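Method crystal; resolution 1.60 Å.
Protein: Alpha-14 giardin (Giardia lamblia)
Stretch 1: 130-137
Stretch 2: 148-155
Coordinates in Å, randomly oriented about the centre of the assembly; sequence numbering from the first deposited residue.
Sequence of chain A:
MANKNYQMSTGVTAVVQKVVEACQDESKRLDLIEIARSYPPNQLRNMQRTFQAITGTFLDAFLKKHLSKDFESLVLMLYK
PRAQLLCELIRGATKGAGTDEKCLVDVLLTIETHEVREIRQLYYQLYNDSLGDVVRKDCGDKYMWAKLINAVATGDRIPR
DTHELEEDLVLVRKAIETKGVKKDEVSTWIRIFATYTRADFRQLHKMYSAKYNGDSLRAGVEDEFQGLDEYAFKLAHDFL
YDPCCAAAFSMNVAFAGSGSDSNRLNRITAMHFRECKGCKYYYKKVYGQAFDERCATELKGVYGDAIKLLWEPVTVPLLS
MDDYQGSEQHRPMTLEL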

ATOM      1  N   SER A 130     -11.752  13.242 -12.255  1.00 14.73           N
ATOM      2  CA  SER A 130     -12.024  11.810 -12.167  1.00 13.69           C
ATOM      3  C   SER A 130     -10.733  11.071 -11.834  1.00 12.96           C
ATOM      4  O   SER A 130      -9.725  11.276 -12.487  1.00 12.72           O
ATOM      5  CB  SER A 130     -12.550  11.311 -13.508  1.00 14.05           C
ATOM      6  OG  SER A 130     -12.341   9.907 -13.680  1.00 13.84           O
ATOM      7  N   LEU A 131     -10.777  10.216 -10.821  1.00 12.66           N
ATOM      8  CA  LEU A 131      -9.603   9.428 -10.453  1.00 12.23           C
ATOM      9  C   LEU A 131      -9.175   8.529 -11.631  1.00 12.39           C
ATOM     10  O   LEU A 131      -7.992   8.506 -12.001  1.00 12.17           O
ATOM     11  CB  LEU A 131      -9.942   8.610  -9.201  1.00 12.86           C
ATOM     12  CG  LEU A 131      -8.872   7.745  -8.543  1.00 13.92           C
ATOM     13  CD1 LEU A 131      -9.343   7.385  -7.144  1.00 15.60           C
ATOM     14  CD2 LEU A 131      -8.654   6.497  -9.346  1.00 17.76           C
ATOM     15  N   GLY A 132     -10.130   7.817 -12.227  1.00 11.81           N
ATOM     16  CA  GLY A 132      -9.829   6.947 -13.362  1.00 12.03           C
ATOM     17  C   GLY A 132      -9.198   7.723 -14.500  1.00 13.05           C
ATOM     18  O   GLY A 132      -8.234   7.276 -15.122  1.00 12.94           O
ATOM     19  N   ASP A 133      -9.730   8.912 -14.769  1.00 12.80           N
ATOM     20  CA  ASP A 133      -9.278   9.675 -15.902  1.00 14.50           C
ATOM     21  C   ASP A 133      -7.870  10.209 -15.719  1.00 14.22           C
ATOM     22  O   ASP A 133      -7.071  10.175 -16.659  1.00 14.06           O
ATOM     23  CB  ASP A 133     -10.233  10.829 -16.163  1.00 14.91           C
ATOM     24  CG  ASP A 133     -11.532  10.391 -16.827  1.00 18.36           C
ATOM     25  OD1 ASP A 133     -11.672   9.220 -17.292  1.00 22.48           O
ATOM     26  OD2 ASP A 133     -12.427  11.258 -16.893  1.00 22.43           O
ATOM     27  N   VAL A 134      -7.555  10.682 -14.509  1.00 14.36           N
ATOM     28  CA  VAL A 134      -6.222  11.213 -14.234  1.00 14.91           C
ATOM     29  C   VAL A 134      -5.186  10.092 -14.354  1.00 14.36           C
ATOM     30  O   VAL A 134      -4.114  10.283 -14.928  1.00 14.62           O
ATOM     31  CB  VAL A 134      -6.144  11.871 -12.841  1.00 15.38           C
ATOM     32  CG1 VAL A 134      -4.703  12.217 -12.498  1.00 18.90           C
ATOM     33  CG2 VAL A 134      -7.005  13.126 -12.822  1.00 18.05           C
ATOM     34  N   VAL A 135      -5.524   8.913 -13.837  1.00 13.73           N
ATOM     35  CA  VAL A 135      -4.598   7.788 -13.879  1.00 13.47           C
ATOM     36  C   VAL A 135      -4.340   7.382 -15.330  1.00 13.70           C
ATOM     37  O   VAL A 135      -3.187   7.185 -15.723  1.00 13.52           O
ATOM     38  CB  VAL A 135      -5.117   6.595 -13.044  1.00 13.43           C
ATOM     39  CG1 VAL A 135      -4.287   5.301 -13.342  1.00 13.75           C
ATOM     40  CG2 VAL A 135      -5.081   6.953 -11.540  1.00 12.21           C
ATOM     41  N   ARG A 136      -5.401   7.258 -16.124  1.00 13.70           N
ATOM     42  CA  ARG A 136      -5.247   6.857 -17.524  1.00 14.93           C
ATOM     43  C   ARG A 136      -4.482   7.902 -18.355  1.00 15.42           C
ATOM     44  O   ARG A 136      -3.637   7.564 -19.193  1.00 15.46           O
ATOM     45  CB  ARG A 136      -6.608   6.566 -18.139  1.00 15.41           C
ATOM     46  CG  ARG A 136      -6.498   5.961 -19.521  1.00 18.64           C
ATOM     47  CD  ARG A 136      -7.864   5.644 -20.083  1.00 24.56           C
ATOM     48  NE  ARG A 136      -7.732   4.823 -21.288  1.00 30.98           N
ATOM     49  CZ  ARG A 136      -8.004   3.521 -21.351  1.00 30.94           C
ATOM     50  NH1 ARG A 136      -8.439   2.860 -20.281  1.00 33.22           N
ATOM     51  NH2 ARG A 136      -7.852   2.880 -22.502  1.00 34.59           N
ATOM     52  N   LYS A 137      -4.788   9.175 -18.141  1.00 15.83           N
ATOM     53  CA  LYS A 137      -4.107  10.253 -18.872  1.00 17.44           C
ATOM     54  C   LYS A 137      -2.594  10.242 -18.627  1.00 17.13           C
ATOM     55  O   LYS A 137      -1.791  10.419 -19.556  1.00 17.69           O
ATOM     56  CB  LYS A 137      -4.715  11.601 -18.481  1.00 18.11           C
ATOM     57  CG  LYS A 137      -4.030  12.824 -19.083  1.00 22.15           C
ATOM     58  CD  LYS A 137      -4.839  14.080 -18.767  1.00 28.11           C
ATOM     59  CE  LYS A 137      -4.570  14.586 -17.364  1.00 31.50           C
ATOM     60  NZ  LYS A 137      -3.291  15.338 -17.289  1.00 34.35           N
ATOM     61  N   LEU A 148      -3.608  -2.866 -15.969  1.00 10.14           N
ATOM     62  CA  LEU A 148      -4.065  -3.456 -14.721  1.00 10.12           C
ATOM     63  C   LEU A 148      -4.614  -2.374 -13.786  1.00 10.18           C
ATOM     64  O   LEU A 148      -5.738  -2.515 -13.284  1.00 10.65           O
ATOM     65  CB  LEU A 148      -2.947  -4.270 -14.048  1.00 10.01           C
ATOM     66  CG  LEU A 148      -3.316  -4.876 -12.697  1.00 10.93           C
ATOM     67  CD1 LEU A 148      -4.474  -5.872 -12.845  1.00 13.95           C
ATOM     68  CD2 LEU A 148      -2.110  -5.534 -12.110  1.00 12.26           C
ATOM     69  N   ILE A 149      -3.838  -1.316 -13.515  1.00 10.45           N
ATOM     70  CA  ILE A 149      -4.345  -0.284 -12.595  1.00 10.07           C
ATOM     71  C   ILE A 149      -5.543   0.488 -13.181  1.00 10.51           C
ATOM     72  O   ILE A 149      -6.413   0.896 -12.426  1.00 10.94           O
ATOM     73  CB  ILE A 149      -3.271   0.668 -12.038  1.00 10.54           C
ATOM     74  CG1 ILE A 149      -2.703   1.575 -13.149  1.00  9.65           C
ATOM     75  CG2 ILE A 149      -2.201  -0.137 -11.310  1.00 11.64           C
ATOM     76  CD1 ILE A 149      -1.744   2.671 -12.604  1.00  9.76           C
ATOM     77  N   ASN A 150      -5.588   0.679 -14.507  1.00 10.04           N
ATOM     78  CA  ASN A 150      -6.769   1.306 -15.113  1.00 10.03           C
ATOM     79  C   ASN A 150      -8.009   0.438 -14.907  1.00 11.17           C
ATOM     80  O   ASN A 150      -9.112   0.960 -14.605  1.00 11.92           O
ATOM     81  CB  ASN A 150      -6.564   1.537 -16.614  1.00 11.32           C
ATOM     82  CG  ASN A 150      -5.598   2.661 -16.909  1.00 11.37           C
ATOM     83  OD1 ASN A 150      -5.439   3.606 -16.112  1.00 13.75           O
ATOM     84  ND2 ASN A 150      -4.948   2.576 -18.052  1.00 12.15           N
ATOM     85  N   ALA A 151      -7.860  -0.876 -15.074  1.00 10.76           N
ATOM     86  CA  ALA A 151      -8.998  -1.773 -14.883  1.00 11.12           C
ATOM     87  C   ALA A 151      -9.480  -1.736 -13.432  1.00 11.87           C
ATOM     88  O   ALA A 151     -10.687  -1.778 -13.134  1.00 14.33           O
ATOM     89  CB  ALA A 151      -8.634  -3.179 -15.289  1.00 10.51           C
ATOM     90  N   VAL A 152      -8.538  -1.725 -12.505  1.00 11.18           N
ATOM     91  CA  VAL A 152      -8.885  -1.652 -11.100  1.00 12.05           C
ATOM     92  C   VAL A 152      -9.521  -0.300 -10.748  1.00 12.63           C
ATOM     93  O   VAL A 152     -10.524  -0.246 -10.023  1.00 12.85           O
ATOM     94  CB  VAL A 152      -7.638  -1.928 -10.226  1.00 12.22           C
ATOM     95  CG1 VAL A 152      -7.883  -1.578  -8.765  1.00 12.27           C
ATOM     96  CG2 VAL A 152      -7.226  -3.383 -10.393  1.00 13.67           C
ATOM     97  N   ALA A 153      -8.943   0.783 -11.268  1.00 12.96           N
ATOM     98  CA  ALA A 153      -9.442   2.123 -10.955  1.00 14.60           C
ATOM     99  C   ALA A 153     -10.898   2.328 -11.356  1.00 15.98           C
ATOM    100  O   ALA A 153     -11.596   3.063 -10.677  1.00 17.24           O
ATOM    101  CB  ALA A 153      -8.550   3.211 -11.578  1.00 14.51           C
ATOM    102  N   THR A 154     -11.350   1.681 -12.433  1.00 16.79           N
ATOM    103  CA  THR A 154     -12.706   1.908 -12.960  1.00 18.79           C
ATOM    104  C   THR A 154     -13.657   0.721 -12.838  1.00 19.48           C
ATOM    105  O   THR A 154     -14.848   0.852 -13.152  1.00 20.32           O
ATOM    106  CB  THR A 154     -12.644   2.332 -14.438  1.00 19.17           C
ATOM    107  OG1 THR A 154     -12.025   1.289 -15.206  1.00 21.17           O
ATOM    108  CG2 THR A 154     -11.841   3.620 -14.584  1.00 21.77           C
ATOM    109  N   GLY A 155     -13.160  -0.431 -12.397  1.00 19.88           N
ATOM    110  CA  GLY A 155     -13.966  -1.659 -12.419  1.00 20.36           C
ATOM    111  C   GLY A 155     -14.458  -2.147 -11.070  1.00 20.55           C
ATOM    112  O   GLY A 155     -14.481  -1.413 -10.089  1.00 21.06           O
TER
HETATM  113  O   HOH W   1      -7.725   4.600 -15.072  1.00 17.76           O

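No direct hydrogen bond joins these two helices; the one polar link between them is a single water molecule. It donates to Gly132 O and to Asn150 OD1, each at 2.7 Å, so both of its protons are spent on bridging a backbone carbonyl of one helix to a side-chain amide of the other. Gly132 O is already the acceptor for Arg136 N, at 3.0 Å, within its own helix. A carbonyl oxygen has two lone pairs and can take the water as well, so the Arg136 N bond and the water share one acceptor.

The helices, 131-137 and 148-154, run almost exactly antiparallel, with 172° between their directions and axes 9.2 Å apart at closest approach. The backbones come nearest at a pair of small residues: Gly132 CA lies 5.4 Å from Ala153 CA. Glycine suits this place because it presents bare backbone. Its CA touches Ala153 CB at 4.3 Å and Thr154 CG2 at 4.1 Å, and a CB built there in ideal geometry would fall 2.8 Å from Thr154 CG2, a clash. Ala153, whose CB points toward the other helix, adds a methyl that fills the narrow gap without forcing it open.

Beside the water bridge, the side chains that meet are largely apolar. Leu131 has its CA-to-CB bond directed sideways, but with chi1 and chi2 both t its end comes nearer, and CD2 meets Ala153 CB at 4.0 Å. Further along, Val135 points toward the partner helix and places CG1 3.7 Å from Ile149 CD1. Branched aliphatic chains serve well here, since these buried residues pack by shape and need no polar partners.

Asn150 is the polar exception in this buried setting, and its amide is well provided for. OD1 accepts from the bridging water, while ND2 is hydrogen-bonded elsewhere in the structure. OD1 also packs against carbon, 3.4 Å from Val135 CG1 and 3.5 Å from Arg136 CA; these are contacts, not hydrogen bonds. Arg136 extends with its first three chi angles t, and Asn150 ND2 lies oblique to its guanidinium. Arg136 is itself exposed, where its charge can meet solvent.

The start of the first helix and the end of the second have their own local chemistry. Ser130, at the N-cap, accepts from Asp133 N through OG at 3.0 Å, satisfying an amide that the first turn leaves without a helical carbonyl. At the other segment's end, Thr154 OG1 donates to Asn150 O at 3.0 Å, turning its hydroxyl back onto its own helix, and Gly155 then leaves helical geometry.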